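Local coordinates for malonyl CoA-acyl carrier protein transacylase (Clostridium perfringens, PDB 3PTW) that probably transfers the malonyl group from malonyl-CoA to acyl carrier protein, supplying the chain-extending unit for fatty acid synthesis, at residues E38-D43 against G109-K114; S101-F106 against N220-I225; A158-P163 against K250-F255. All blocks are in the same frame, centred on the assembly; numbering follows the deposited sequence.

Interaction 1: E38-D43 against G109-K114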
loop_
_atom_site.group_PDB
_atom_site.type_symbol
_atom_site.label_atom_id
_atom_site.label_comp_id
_atom_site.label_asym_id
_atom_site.label_seq_id
_atom_site.Cartn_x
_atom_site.Cartn_y
_atom_site.Cartn_z
ATOM N N GLU A 38 -17.492 -6.892 13.375
ATOM C CA GLU A 38 -17.903 -6.316 14.661
ATOM C C GLU A 38 -17.469 -4.860 14.781
ATOM O O GLU A 38 -18.257 -4.015 15.179
ATOM C CB GLU A 38 -17.365 -7.127 15.848
ATOM C CG GLU A 38 -18.141 -8.408 16.156
ATOM C CD GLU A 38 -19.599 -8.169 16.573
ATOM O OE1 GLU A 38 -20.342 -9.168 16.694
ATOM O OE2 GLU A 38 -20.008 -7.001 16.780
ATOM N N ALA A 39 -16.227 -4.565 14.408
ATOM C CA ALA A 39 -15.706 -3.214 14.547
ATOM C C ALA A 39 -16.409 -2.212 13.616
ATOM O O ALA A 39 -16.681 -1.084 14.021
ATOM C CB ALA A 39 -14.193 -3.190 14.334
ATOM N N LEU A 40 -16.713 -2.643 12.391
ATOM C CA LEU A 40 -17.252 -1.771 11.343
ATOM C C LEU A 40 -18.774 -1.734 11.319
ATOM O O LEU A 40 -19.362 -0.800 10.786
ATOM C CB LEU A 40 -16.735 -2.210 9.966
ATOM C CG LEU A 40 -15.564 -1.492 9.285
ATOM C CD1 LEU A 40 -14.728 -0.714 10.263
ATOM C CD2 LEU A 40 -14.687 -2.467 8.499
ATOM N N GLY A 41 -19.404 -2.763 11.877
ATOM C CA GLY A 41 -20.863 -2.884 11.851
ATOM C C GLY A 41 -21.360 -3.182 10.450
ATOM O O GLY A 41 -22.471 -2.812 10.087
ATOM N N ILE A 42 -20.513 -3.820 9.644
ATOM C CA ILE A 42 -20.902 -4.247 8.296
ATOM C C ILE A 42 -20.435 -5.679 8.063
ATOM O O ILE A 42 -19.491 -6.140 8.703
ATOM C CB ILE A 42 -20.357 -3.316 7.173
ATOM C CG1 ILE A 42 -20.349 -1.848 7.601
ATOM C CG2 ILE A 42 -21.203 -3.445 5.901
ATOM C CD1 ILE A 42 -19.594 -0.938 6.632
ATOM N N ASP A 43 -21.100 -6.379 7.150
ATOM C CA ASP A 43 -20.745 -7.751 6.822
ATOM C C ASP A 43 -19.516 -7.790 5.901
ATOM O O ASP A 43 -19.633 -7.752 4.670
ATOM C CB ASP A 43 -21.944 -8.487 6.207
ATOM C CG ASP A 43 -21.768 -9.998 6.201
ATOM O OD1 ASP A 43 -20.619 -10.486 6.115
ATOM O OD2 ASP A 43 -22.789 -10.707 6.276
ATOM N N GLY A 109 -7.435 0.131 13.276
ATOM C CA GLY A 109 -6.932 0.117 11.908
ATOM C C GLY A 109 -8.061 0.104 10.902
ATOM O O GLY A 109 -8.172 1.016 10.079
ATOM N N VAL A 110 -8.927 -0.903 10.972
ATOM C CA VAL A 110 -9.988 -1.007 9.972
ATOM C C VAL A 110 -10.927 0.185 9.971
ATOM O O VAL A 110 -11.200 0.724 8.906
ATOM C CB VAL A 110 -10.771 -2.341 9.998
ATOM C CG1 VAL A 110 -9.990 -3.408 9.282
ATOM C CG2 VAL A 110 -11.147 -2.768 11.418
ATOM N N LYS A 111 -11.377 0.617 11.156
ATOM C CA LYS A 111 -12.236 1.795 11.269
ATOM C C LYS A 111 -11.578 3.037 10.672
ATOM O O LYS A 111 -12.228 3.801 9.964
ATOM C CB LYS A 111 -12.697 2.065 12.721
ATOM C CG LYS A 111 -13.676 1.028 13.292
ATOM C CD LYS A 111 -14.688 1.601 14.312
ATOM C CE LYS A 111 -14.102 1.818 15.701
ATOM N NZ LYS A 111 -12.935 0.915 15.954
ATOM N N LEU A 112 -10.290 3.225 10.950
ATOM C CA LEU A 112 -9.566 4.406 10.489
ATOM C C LEU A 112 -9.447 4.492 8.960
ATOM O O LEU A 112 -9.684 5.558 8.369
ATOM C CB LEU A 112 -8.171 4.458 11.125
ATOM C CG LEU A 112 -7.335 5.709 10.863
ATOM C CD1 LEU A 112 -8.021 6.951 11.424
ATOM C CD2 LEU A 112 -5.946 5.543 11.465
ATOM N N VAL A 113 -9.091 3.381 8.318
ATOM C CA VAL A 113 -8.859 3.416 6.871
ATOM C C VAL A 113 -10.147 3.575 6.052
ATOM O O VAL A 113 -10.109 4.066 4.920
ATOM C CB VAL A 113 -8.012 2.233 6.349
ATOM C CG1 VAL A 113 -6.585 2.267 6.963
ATOM C CG2 VAL A 113 -8.728 0.895 6.573
ATOM N N LYS A 114 -11.272 3.181 6.631
ATOM C CA LYS A 114 -12.565 3.423 6.005
ATOM C C LYS A 114 -12.780 4.937 5.927
ATOM O O LYS A 114 -13.160 5.459 4.880
ATOM C CB LYS A 114 -13.686 2.728 6.786
ATOM C CG LYS A 114 -15.088 2.976 6.258
ATOM C CD LYS A 114 -16.109 2.151 7.057
ATOM C CE LYS A 114 -17.529 2.679 6.866
ATOM N NZ LYS A 114 -18.072 2.237 5.558
#
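Lys114 sets its CG opposite the backbone N (chi1 177°) and keeps the next two torsions extended, so the chain runs straight out from helix 106-122 to meet Ile42; only at chi4 does it turn. The two side chains reach toward each other tip to tip, with NZ of Lys114 3.7 Å from CD1 of Ile42. One turn earlier, Lys111 behaves quite differently. Its CG lies beside the backbone N (chi1 -69°), and later bends carry CD past the end of helix 27-40, 3.4 Å from the carbonyl O of Ala39, before NZ returns to weak contacts with Glu107 O and Asp108.

Leu40 fills the middle of the contact, and its two methyls divide the work. CD1 slides past Lys111 in the opposite sense, 3.6 Å from its CG, while CD2 comes 4.2 Å from CB of Val110. Val110 also receives Ala39, whose CB is 4.2 Å from its CG2. Gly41, with positive phi, ends helix 27-40 right after Leu40, and the chain then turns so that Ile42 faces the second helix again.

Behind this layer stands helix 59-79: Leu40 rests on Pro64, and Val110 on Ile67 and Thr68. The start of helix 59-79 lies beside the ammonium of Lys114, which forms a salt bridge with Glu60 and a cation-pi interaction with Phe61.

The segments thus meet through methyls, lysine methylenes and the ammonium end of Lys114, without a hydrogen bond between them. Glu60 probably balances the charge that abuts Ile42, while the methylenes pack on Leu40 and Ile42.

Interaction 2: S101-F106 against N220-I225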
loop_
_atom_site.group_PDB
_atom_site.type_symbol
_atom_site.label_atom_id
_atom_site.label_comp_id
_atom_site.label_asym_id
_atom_site.label_seq_id
_atom_site.Cartn_x
_atom_site.Cartn_y
_atom_site.Cartn_z
ATOM N N SER A 101 3.162 -4.086 13.491
ATOM C CA SER A 101 4.116 -3.584 14.478
ATOM C C SER A 101 3.517 -3.395 15.873
ATOM O O SER A 101 4.252 -3.186 16.819
ATOM C CB SER A 101 4.740 -2.255 14.023
ATOM O OG SER A 101 3.940 -1.137 14.396
ATOM N N GLY A 102 2.192 -3.419 15.997
ATOM C CA GLY A 102 1.563 -3.141 17.290
ATOM C C GLY A 102 1.343 -1.660 17.586
ATOM O O GLY A 102 0.816 -1.311 18.641
ATOM N N ALA A 103 1.730 -0.778 16.657
ATOM C CA ALA A 103 1.564 0.667 16.860
ATOM C C ALA A 103 0.088 1.053 16.839
ATOM O O ALA A 103 -0.347 1.995 17.514
ATOM C CB ALA A 103 2.321 1.428 15.807
ATOM N N ILE A 104 -0.673 0.311 16.037
ATOM C CA ILE A 104 -2.094 0.533 15.888
ATOM C C ILE A 104 -2.789 -0.811 16.045
ATOM O O ILE A 104 -2.326 -1.830 15.552
ATOM C CB ILE A 104 -2.447 1.208 14.520
ATOM C CG1 ILE A 104 -1.756 2.583 14.392
ATOM C CG2 ILE A 104 -3.951 1.391 14.379
ATOM C CD1 ILE A 104 -1.836 3.225 12.981
ATOM N N ASN A 105 -3.892 -0.785 16.764
ATOM C CA ASN A 105 -4.752 -1.933 16.966
ATOM C C ASN A 105 -5.502 -2.256 15.662
ATOM O O ASN A 105 -5.827 -1.358 14.886
ATOM C CB ASN A 105 -5.705 -1.571 18.119
ATOM C CG ASN A 105 -6.863 -2.497 18.247
ATOM O OD1 ASN A 105 -7.998 -2.112 17.962
ATOM N ND2 ASN A 105 -6.607 -3.724 18.702
ATOM N N PHE A 106 -5.747 -3.536 15.409
ATOM C CA PHE A 106 -6.509 -3.950 14.221
ATOM C C PHE A 106 -7.892 -3.275 14.083
ATOM O O PHE A 106 -8.172 -2.659 13.051
ATOM C CB PHE A 106 -6.636 -5.480 14.136
ATOM C CG PHE A 106 -7.566 -5.943 13.039
ATOM C CD1 PHE A 106 -7.236 -5.745 11.700
ATOM C CD2 PHE A 106 -8.790 -6.541 13.349
ATOM C CE1 PHE A 106 -8.098 -6.150 10.685
ATOM C CE2 PHE A 106 -9.652 -6.955 12.346
ATOM C CZ PHE A 106 -9.305 -6.760 11.008
ATOM N N ASN A 220 0.467 3.309 19.736
ATOM C CA ASN A 220 1.514 2.735 20.567
ATOM C C ASN A 220 2.888 2.793 19.904
ATOM O O ASN A 220 3.011 3.098 18.708
ATOM C CB ASN A 220 1.188 1.276 20.886
ATOM C CG ASN A 220 -0.190 1.104 21.487
ATOM O OD1 ASN A 220 -0.444 1.542 22.606
ATOM N ND2 ASN A 220 -1.090 0.460 20.741
ATOM N N LYS A 221 3.910 2.486 20.699
ATOM C CA LYS A 221 5.264 2.287 20.216
ATOM C C LYS A 221 5.293 1.162 19.154
ATOM O O LYS A 221 4.566 0.169 19.260
ATOM C CB LYS A 221 6.159 1.956 21.417
ATOM C CG LYS A 221 7.553 1.446 21.106
ATOM C CD LYS A 221 8.140 0.713 22.315
ATOM C CE LYS A 221 9.521 0.157 22.007
ATOM N NZ LYS A 221 9.463 -0.991 21.060
ATOM N N LEU A 222 6.120 1.336 18.126
ATOM C CA LEU A 222 6.299 0.304 17.096
ATOM C C LEU A 222 7.203 -0.806 17.586
ATOM O O LEU A 222 8.222 -0.553 18.238
ATOM C CB LEU A 222 6.926 0.856 15.812
ATOM C CG LEU A 222 6.689 2.245 15.215
ATOM C CD1 LEU A 222 6.609 2.115 13.703
ATOM C CD2 LEU A 222 5.450 2.912 15.758
ATOM N N ASN A 223 6.817 -2.032 17.274
ATOM C CA ASN A 223 7.745 -3.147 17.305
ATOM C C ASN A 223 8.357 -3.314 15.934
ATOM O O ASN A 223 7.666 -3.155 14.926
ATOM C CB ASN A 223 7.019 -4.425 17.657
ATOM C CG ASN A 223 6.874 -4.601 19.117
ATOM O OD1 ASN A 223 7.777 -5.116 19.787
ATOM N ND2 ASN A 223 5.737 -4.173 19.642
ATOM N N GLY A 224 9.640 -3.646 15.893
ATOM C CA GLY A 224 10.339 -3.820 14.632
ATOM C C GLY A 224 10.400 -2.561 13.790
ATOM O O GLY A 224 10.310 -1.431 14.298
ATOM N N ILE A 225 10.571 -2.758 12.493
ATOM C CA ILE A 225 10.877 -1.661 11.585
ATOM C C ILE A 225 9.771 -1.567 10.562
ATOM O O ILE A 225 9.404 -2.567 9.938
ATOM C CB ILE A 225 12.241 -1.864 10.887
ATOM C CG1 ILE A 225 13.381 -1.770 11.908
ATOM C CG2 ILE A 225 12.450 -0.836 9.765
ATOM C CD1 ILE A 225 14.730 -2.290 11.391
#
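Ser101 O takes two donors from one residue, Asn223. The backbone bond is the firm one: Asn223 N lies 2.8 Å from Ser101 O, with 156° at the hydrogen, the donor tilted modestly from the carbonyl plane. The side chain adds a weak second bond, Asn223 ND2 to Ser101 O at 3.3 Å, because its CG is anti to the carbonyl carbon (chi1 -85°) and the amide therefore stays close to the same acceptor.

Asn220 does the reverse, spreading its donors over two carbonyls. Its backbone N gives a nearly straight bond to Ala103 O (2.7 Å, 171°), and its ND2 reaches back to Gly102 O at 3.3 Å, again weakly. Three consecutive carbonyls, those of Ser101, Gly102 and Ala103, are thereby each met by an asparagine. A CA-H...O contact from Ala103 CA to Asn220 O, 3.4 Å long, supplements these bonds.

The hydroxyl of Ser101 is bonded back to Leu98 O in the preceding helix 93-100, and the same OG also lies against Leu222, 3.9 Å from CB. Lys221 points off the contact and spends its NZ on Leu222 O, 3.1 Å away. The one apolar meeting is tight: Ala103 CB presses on Leu222 CD2 at 3.5 Å, and Leu222 also lies on Leu98.

Gly102 carries a positive phi in a Schellman motif that closes helix 93-100, and Asn105 N-caps helix 106-122 by accepting from Asp108 N. The second segment leads into strand 225-228, where Ile225 pairs with His85 and Ser87. This is a helix-to-helix turn, Schellman motif at one end and N-cap at the other, tied to the loop that feeds a strand of the mixed beta sheet in the acyltransferase's larger alpha/beta body.

Interaction 3: A158-P163 against K250-F255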
loop_
_atom_site.group_PDB
_atom_site.type_symbol
_atom_site.label_atom_id
_atom_site.label_comp_id
_atom_site.label_asym_id
_atom_site.label_seq_id
_atom_site.Cartn_x
_atom_site.Cartn_y
_atom_site.Cartn_z
ATOM N N ALA A 158 3.634 11.419 -7.474
ATOM C CA ALA A 158 2.657 10.743 -6.607
ATOM C C ALA A 158 3.161 9.368 -6.118
ATOM O O ALA A 158 2.947 8.993 -4.956
ATOM C CB ALA A 158 1.289 10.603 -7.334
ATOM N N ASN A 159 3.823 8.634 -7.011
ATOM C CA ASN A 159 4.421 7.339 -6.677
ATOM C C ASN A 159 5.770 7.165 -7.349
ATOM O O ASN A 159 5.962 7.592 -8.485
ATOM C CB ASN A 159 3.504 6.186 -7.091
ATOM C CG ASN A 159 2.110 6.308 -6.512
ATOM O OD1 ASN A 159 1.804 5.698 -5.511
ATOM N ND2 ASN A 159 1.262 7.114 -7.139
ATOM N N TYR A 160 6.705 6.560 -6.630
ATOM C CA TYR A 160 8.003 6.156 -7.173
ATOM C C TYR A 160 8.124 4.670 -6.841
ATOM O O TYR A 160 8.499 4.288 -5.740
ATOM C CB TYR A 160 9.151 7.004 -6.592
ATOM C CG TYR A 160 9.038 8.445 -7.019
ATOM C CD1 TYR A 160 9.650 8.894 -8.204
ATOM C CD2 TYR A 160 8.266 9.359 -6.284
ATOM C CE1 TYR A 160 9.516 10.226 -8.630
ATOM C CE2 TYR A 160 8.128 10.687 -6.705
ATOM C CZ TYR A 160 8.758 11.104 -7.878
ATOM O OH TYR A 160 8.629 12.399 -8.304
ATOM N N ASN A 161 7.746 3.839 -7.802
ATOM C CA ASN A 161 7.518 2.429 -7.530
ATOM C C ASN A 161 8.675 1.516 -7.889
ATOM O O ASN A 161 8.912 0.526 -7.194
ATOM C CB ASN A 161 6.214 1.965 -8.181
ATOM C CG ASN A 161 4.987 2.680 -7.610
ATOM O OD1 ASN A 161 4.926 2.991 -6.421
ATOM N ND2 ASN A 161 4.012 2.928 -8.454
ATOM N N SER A 162 9.383 1.847 -8.976
ATOM C CA SER A 162 10.529 1.067 -9.449
ATOM C C SER A 162 11.222 1.849 -10.577
ATOM O O SER A 162 10.671 2.848 -11.025
ATOM C CB SER A 162 10.080 -0.331 -9.915
ATOM O OG SER A 162 9.635 -0.318 -11.256
ATOM N N PRO A 163 12.422 1.405 -11.046
ATOM C CA PRO A 163 13.115 2.132 -12.140
ATOM C C PRO A 163 12.245 2.191 -13.397
ATOM O O PRO A 163 11.788 1.153 -13.880
ATOM C CB PRO A 163 14.362 1.275 -12.424
ATOM C CG PRO A 163 14.492 0.338 -11.253
ATOM C CD PRO A 163 13.101 0.140 -10.709
ATOM N N LYS A 250 -1.023 13.100 0.825
ATOM C CA LYS A 250 -0.844 14.314 0.012
ATOM C C LYS A 250 0.581 14.512 -0.536
ATOM O O LYS A 250 0.829 15.498 -1.226
ATOM C CB LYS A 250 -1.287 15.543 0.797
ATOM C CG LYS A 250 -0.512 15.752 2.089
ATOM C CD LYS A 250 -0.434 17.214 2.426
ATOM C CE LYS A 250 -0.183 17.416 3.897
ATOM N NZ LYS A 250 0.018 18.854 4.157
ATOM N N LYS A 251 1.479 13.561 -0.229
ATOM C CA LYS A 251 2.895 13.570 -0.627
ATOM C C LYS A 251 3.260 12.307 -1.431
ATOM O O LYS A 251 2.535 11.321 -1.381
ATOM C CB LYS A 251 3.805 13.645 0.613
ATOM C CG LYS A 251 3.824 14.991 1.344
ATOM C CD LYS A 251 4.144 16.085 0.374
ATOM C CE LYS A 251 4.096 17.484 0.979
ATOM N NZ LYS A 251 4.575 18.380 -0.116
ATOM N N PRO A 252 4.409 12.323 -2.137
ATOM C CA PRO A 252 4.862 11.182 -2.910
ATOM C C PRO A 252 5.034 9.907 -2.073
ATOM O O PRO A 252 5.538 9.965 -0.949
ATOM C CB PRO A 252 6.244 11.645 -3.425
ATOM C CG PRO A 252 6.111 13.111 -3.530
ATOM C CD PRO A 252 5.299 13.487 -2.326
ATOM N N VAL A 253 4.627 8.776 -2.640
ATOM C CA VAL A 253 4.927 7.453 -2.077
ATOM C C VAL A 253 6.300 6.998 -2.570
ATOM O O VAL A 253 6.458 6.567 -3.718
ATOM C CB VAL A 253 3.843 6.420 -2.435
ATOM C CG1 VAL A 253 4.166 5.041 -1.843
ATOM C CG2 VAL A 253 2.491 6.900 -1.936
ATOM N N LEU A 254 7.299 7.107 -1.698
ATOM C CA LEU A 254 8.649 6.701 -2.039
ATOM C C LEU A 254 8.826 5.190 -1.844
ATOM O O LEU A 254 9.693 4.755 -1.070
ATOM C CB LEU A 254 9.657 7.505 -1.206
ATOM C CG LEU A 254 10.082 8.899 -1.683
ATOM C CD1 LEU A 254 9.086 9.571 -2.596
ATOM C CD2 LEU A 254 10.441 9.833 -0.540
ATOM N N PHE A 255 8.001 4.394 -2.534
ATOM C CA PHE A 255 8.085 2.921 -2.423
ATOM C C PHE A 255 9.442 2.347 -2.795
ATOM O O PHE A 255 9.935 1.435 -2.115
ATOM C CB PHE A 255 7.013 2.198 -3.240
ATOM C CG PHE A 255 6.997 0.683 -3.014
ATOM C CD1 PHE A 255 6.439 0.146 -1.848
ATOM C CD2 PHE A 255 7.529 -0.188 -3.962
ATOM C CE1 PHE A 255 6.414 -1.241 -1.628
ATOM C CE2 PHE A 255 7.508 -1.579 -3.755
ATOM C CZ PHE A 255 6.943 -2.103 -2.590
#
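Tyr160 and Pro252 run alongside each other in the same direction, and the tyrosine offers its ring edge: CE2 is 3.9 Å from CB of Pro252, which sits in the ring plane. Leu254 runs along the same side, its CD1 approaching CD2 of Tyr160 obliquely at 3.8 Å. A chi1 of -66° turns the tyrosine ring along the proline and leucine.

Asn159 and Val253 are likewise aligned, with OD1 of Asn159 3.8 Å from CB of Val253. Farther along, Asn161 and Phe255 meet almost perpendicularly, amide and ring planes 71° apart. The ring edge of Phe255 meets the backbone instead: Asn161 O lies near the ring plane, 3.6 Å from CD2 of Phe255. Asn161 OD1 is buried here and has no hydrogen-bonding partner in the model; what faces it is CB of Phe255.

Two backbone bonds fix this register. Val253 N gives an almost straight bond to Ala158 O (2.9 Å), though from well above the carbonyl plane, and Val253 O accepts from Tyr160 N, also at 2.9 Å. Together they make a single parallel bridge between Asn159 and Val253. An inverse gamma turn centred on Leu254, the N-cap residue, then swings the chain into helix 255-264.

Strand 155-162 is an outermost strand of the small antiparallel sheet, hydrogen-bonded to strand 165-169 in a pairing broken by two classic beta bulges. Its far edge here receives the segment before helix 255-264, and Val253 touches a GxSxG turn that is probably the nucleophile elbow. A single parallel beta bridge thus joins the edge strand of the small antiparallel subdomain to a loop of the larger alpha/beta body of an acyltransferase fold.

Interactions 1 and 2 are neighbours sharing helix 106-122: residues 101-106 lead into its N-terminus, residues 109-114 form its next turns, and Gly109 N packs 3.9 Å from Ile104 CG2. Helix 27-40 bridges them too, since Phe106 rests on Val32, Arg35 and Ser36. Interaction 3 lies apart, its centre about 27 Å from that of interaction 1 and on the opposite side of the chain's centre. Chemistry follows place: the surface contact of interaction 1 is mainly aliphatic, partly buried interaction 2 joins loops through asparagine donors and backbone carbonyls, and interaction 3, nearest the centre, combines a strand-like bridge with ring-edge packing and has more buried residues, five of nine touching.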